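Local coordinates for arylalkylamine N-Acetyltransferase 2 (Aedes aegypti, PDB 4FD5), which probably transfers acyl groups from acetyl-CoA or long-chain acyl-CoA to arylalkylamines such as dopamine and serotonin, as a member of the GNAT family, at residues G82-N87 with I130-I135. Residues are numbered along the deposited sequence; the frame is centred on the assembly and turned at random.
Sequences GILYGN and IFEIRI
Glu-132 OE1, packed against the Leu-84 side chain, accepts two hydrogen bonds from the Arg-134 guanidinium, part of a salt bridge within the strand. Arg-134 NE reaches it at 2.8 Å and Arg-134 NH2 at 3.1 Å. The grip is side-on, and OE1 lies close to the guanidinium plane. NH2 meets it nearly along the C-O axis, whereas NE comes from above the carboxylate plane. The Arg-134 chain is extended from CG to NE, which carries the guanidinium across Gly-82. Gly-82 CA sits over the centre of one guanidinium face, 3.6 Å from Arg-134 CZ. Water 1 lies at the guanidinium edge; it accepts from Arg-134 NH2 and donates to Ile-83 O, a water bridge between the strands. Thr-59 OG1 is hydrogen-bonded to NH1, so all three guanidinium nitrogens have polar partners.

Leu-84 CG stands beside its backbone N (chi1 -71°), which puts CD1 3.5 Å from Glu-132 OE1 and CD2 at the guanidinium edge by Arg-134 NH2. On the same face, Leu-84 CB packs against Ile-130 CB at 4.4 Å. Phe-122 of helix 121-125 touches both residues.

Four backbone hydrogen bonds join Gly-82 to Glu-132 and Leu-84 to Ile-130. Gly-82 N to Glu-132 O and Glu-132 N to Gly-82 O are both 2.8 Å. Between them, on the other face, Ile-83 and Phe-131 form the non-hydrogen-bonded pair, and the Phe-131 ring meets Phe-164 edge-to-face. Beyond this ladder, Arg-134 and Ile-135 both face Leu-80 in a classic beta bulge. These are the antiparallel central strands 75-85 and 129-138 of the mixed GNAT sheet, with the bulge in the second strand that is characteristic of this acetyltransferase fold.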
ATOM      1  N   GLY A  82      -0.969   7.535   2.572  1.00 12.55           N
ATOM      2  CA  GLY A  82      -1.031   8.038   3.941  1.00 14.77           C
ATOM      3  C   GLY A  82       0.155   8.901   4.310  1.00 15.71           C
ATOM      4  O   GLY A  82       1.165   8.931   3.620  1.00 14.78           O
ATOM      5  N   ILE A  83       0.037   9.621   5.420  1.00 17.06           N
ATOM      6  CA  ILE A  83       1.133  10.461   5.879  1.00 17.86           C
ATOM      7  C   ILE A  83       1.792   9.852   7.111  1.00 18.02           C
ATOM      8  O   ILE A  83       1.117   9.597   8.103  1.00 20.00           O
ATOM      9  CB  ILE A  83       0.630  11.873   6.227  1.00 20.29           C
ATOM     10  CG1 ILE A  83      -0.104  12.462   5.022  1.00 20.10           C
ATOM     11  CG2 ILE A  83       1.813  12.759   6.619  1.00 19.36           C
ATOM     12  CD1 ILE A  83      -0.878  13.744   5.326  1.00 24.28           C
ATOM     13  N   LEU A  84       3.097   9.598   7.023  1.00 16.40           N
ATOM     14  CA  LEU A  84       3.877   9.100   8.151  1.00 20.42           C
ATOM     15  C   LEU A  84       4.636  10.239   8.806  1.00 20.25           C
ATOM     16  O   LEU A  84       5.308  11.008   8.128  1.00 19.27           O
ATOM     17  CB  LEU A  84       4.897   8.073   7.669  1.00 21.14           C
ATOM     18  CG  LEU A  84       4.337   6.734   7.215  1.00 23.25           C
ATOM     19  CD1 LEU A  84       5.438   5.953   6.520  1.00 23.77           C
ATOM     20  CD2 LEU A  84       3.779   5.951   8.409  1.00 27.43           C
ATOM     21  N   TYR A  85       4.561  10.326  10.133  1.00 22.88           N
ATOM     22  CA  TYR A  85       5.324  11.343  10.865  1.00 24.96           C
ATOM     23  C   TYR A  85       6.525  10.770  11.620  1.00 26.29           C
ATOM     24  O   TYR A  85       6.446   9.696  12.218  1.00 26.99           O
ATOM     25  CB  TYR A  85       4.416  12.110  11.829  1.00 25.74           C
ATOM     26  CG  TYR A  85       3.298  12.833  11.123  1.00 22.34           C
ATOM     27  CD1 TYR A  85       3.525  14.037  10.492  1.00 24.30           C
ATOM     28  CD2 TYR A  85       2.027  12.290  11.059  1.00 25.53           C
ATOM     29  CE1 TYR A  85       2.510  14.707   9.834  1.00 24.84           C
ATOM     30  CE2 TYR A  85       1.005  12.948  10.400  1.00 25.28           C
ATOM     31  CZ  TYR A  85       1.256  14.158   9.793  1.00 25.05           C
ATOM     32  OH  TYR A  85       0.244  14.819   9.135  1.00 27.89           O
ATOM     33  N   GLY A  86       7.631  11.506  11.586  1.00 24.90           N
ATOM     34  CA  GLY A  86       8.842  11.104  12.275  1.00 27.75           C
ATOM     35  C   GLY A  86       8.711  11.115  13.788  1.00 29.48           C
ATOM     36  O   GLY A  86       9.458  10.423  14.487  1.00 29.77           O
ATOM     37  N   ASN A  87       7.765  11.894  14.304  1.00 28.66           N
ATOM     38  CA  ASN A  87       7.608  12.007  15.755  1.00 30.76           C
ATOM     39  C   ASN A  87       6.548  11.069  16.333  1.00 34.56           C
ATOM     40  O   ASN A  87       6.220  11.136  17.524  1.00 35.04           O
ATOM     41  CB  ASN A  87       7.344  13.459  16.174  1.00 27.82           C
ATOM     42  CG  ASN A  87       6.031  13.982  15.647  1.00 27.67           C
ATOM     43  OD1 ASN A  87       5.270  13.244  15.015  1.00 27.85           O
ATOM     44  ND2 ASN A  87       5.746  15.261  15.910  1.00 21.39           N
ATOM     45  N   ILE A 130       6.736  11.769   5.750  1.00 18.70           N
ATOM     46  CA  ILE A 130       6.944  11.014   4.513  1.00 17.95           C
ATOM     47  C   ILE A 130       5.600  10.643   3.912  1.00 15.27           C
ATOM     48  O   ILE A 130       4.663  10.296   4.626  1.00 14.94           O
ATOM     49  CB  ILE A 130       7.770   9.740   4.775  1.00 16.24           C
ATOM     50  CG1 ILE A 130       9.227  10.119   5.074  1.00 19.67           C
ATOM     51  CG2 ILE A 130       7.712   8.781   3.567  1.00 16.97           C
ATOM     52  CD1 ILE A 130      10.127   8.935   5.420  1.00 21.38           C
ATOM     53  N   PHE A 131       5.525  10.693   2.585  1.00 14.82           N
ATOM     54  CA  PHE A 131       4.298  10.391   1.857  1.00 15.55           C
ATOM     55  C   PHE A 131       4.321   8.911   1.474  1.00 13.84           C
ATOM     56  O   PHE A 131       5.175   8.491   0.687  1.00 14.99           O
ATOM     57  CB  PHE A 131       4.262  11.279   0.612  1.00 15.39           C
ATOM     58  CG  PHE A 131       2.954  11.261  -0.139  1.00 15.37           C
ATOM     59  CD1 PHE A 131       2.653  10.231  -1.014  1.00 13.31           C
ATOM     60  CD2 PHE A 131       2.067  12.323  -0.030  1.00 14.85           C
ATOM     61  CE1 PHE A 131       1.449  10.229  -1.740  1.00 13.07           C
ATOM     62  CE2 PHE A 131       0.865  12.342  -0.753  1.00 15.70           C
ATOM     63  CZ  PHE A 131       0.553  11.294  -1.614  1.00 14.99           C
ATOM     64  N   GLU A 132       3.388   8.128   2.029  1.00 14.00           N
ATOM     65  CA  GLU A 132       3.404   6.674   1.850  1.00 14.19           C
ATOM     66  C   GLU A 132       2.306   6.157   0.919  1.00 15.04           C
ATOM     67  O   GLU A 132       1.112   6.348   1.179  1.00 15.09           O
ATOM     68  CB  GLU A 132       3.321   5.957   3.214  1.00 14.16           C
ATOM     69  CG  GLU A 132       3.549   4.449   3.108  1.00 17.18           C
ATOM     70  CD  GLU A 132       3.372   3.721   4.434  1.00 21.81           C
ATOM     71  OE1 GLU A 132       2.653   4.233   5.335  1.00 20.68           O
ATOM     72  OE2 GLU A 132       3.946   2.613   4.560  1.00 27.73           O
ATOM     73  N   ILE A 133       2.711   5.476  -0.154  1.00 13.64           N
ATOM     74  CA  ILE A 133       1.757   4.830  -1.049  1.00 13.41           C
ATOM     75  C   ILE A 133       1.430   3.483  -0.417  1.00 13.16           C
ATOM     76  O   ILE A 133       2.308   2.636  -0.253  1.00 14.46           O
ATOM     77  CB  ILE A 133       2.352   4.608  -2.455  1.00 13.61           C
ATOM     78  CG1 ILE A 133       2.770   5.924  -3.092  1.00 15.24           C
ATOM     79  CG2 ILE A 133       1.344   3.908  -3.373  1.00 15.59           C
ATOM     80  CD1 ILE A 133       3.862   5.755  -4.148  1.00 16.61           C
ATOM     81  N   ARG A 134       0.171   3.286  -0.043  1.00 11.96           N
ATOM     82  CA  ARG A 134      -0.217   2.092   0.699  1.00 14.16           C
ATOM     83  C   ARG A 134      -0.921   1.054  -0.148  1.00 15.17           C
ATOM     84  O   ARG A 134      -0.670  -0.148   0.013  1.00 17.24           O
ATOM     85  CB  ARG A 134      -1.080   2.466   1.902  1.00 12.75           C
ATOM     86  CG  ARG A 134      -0.291   3.304   2.877  1.00 13.64           C
ATOM     87  CD  ARG A 134      -1.078   3.649   4.147  1.00 16.36           C
ATOM     88  NE  ARG A 134      -0.179   4.349   5.056  1.00 17.67           N
ATOM     89  CZ  ARG A 134      -0.551   5.175   6.028  1.00 20.19           C
ATOM     90  NH1 ARG A 134      -1.837   5.409   6.269  1.00 17.52           N
ATOM     91  NH2 ARG A 134       0.384   5.764   6.768  1.00 19.98           N
ATOM     92  N   ILE A 135      -1.830   1.512  -1.009  1.00 13.08           N
ATOM     93  CA  ILE A 135      -2.501   0.604  -1.930  1.00 12.98           C
ATOM     94  C   ILE A 135      -2.468   1.186  -3.331  1.00 13.74           C
ATOM     95  O   ILE A 135      -2.727   2.371  -3.506  1.00 13.66           O
ATOM     96  CB  ILE A 135      -3.983   0.390  -1.546  1.00 15.75           C
ATOM     97  CG1 ILE A 135      -4.069  -0.431  -0.258  1.00 17.05           C
ATOM     98  CG2 ILE A 135      -4.734  -0.296  -2.680  1.00 15.30           C
ATOM     99  CD1 ILE A 135      -5.500  -0.752   0.159  1.00 18.90           C
TER
HETATM  100  O   HOH W   1       0.121   7.111   9.202  1.00 27.46           O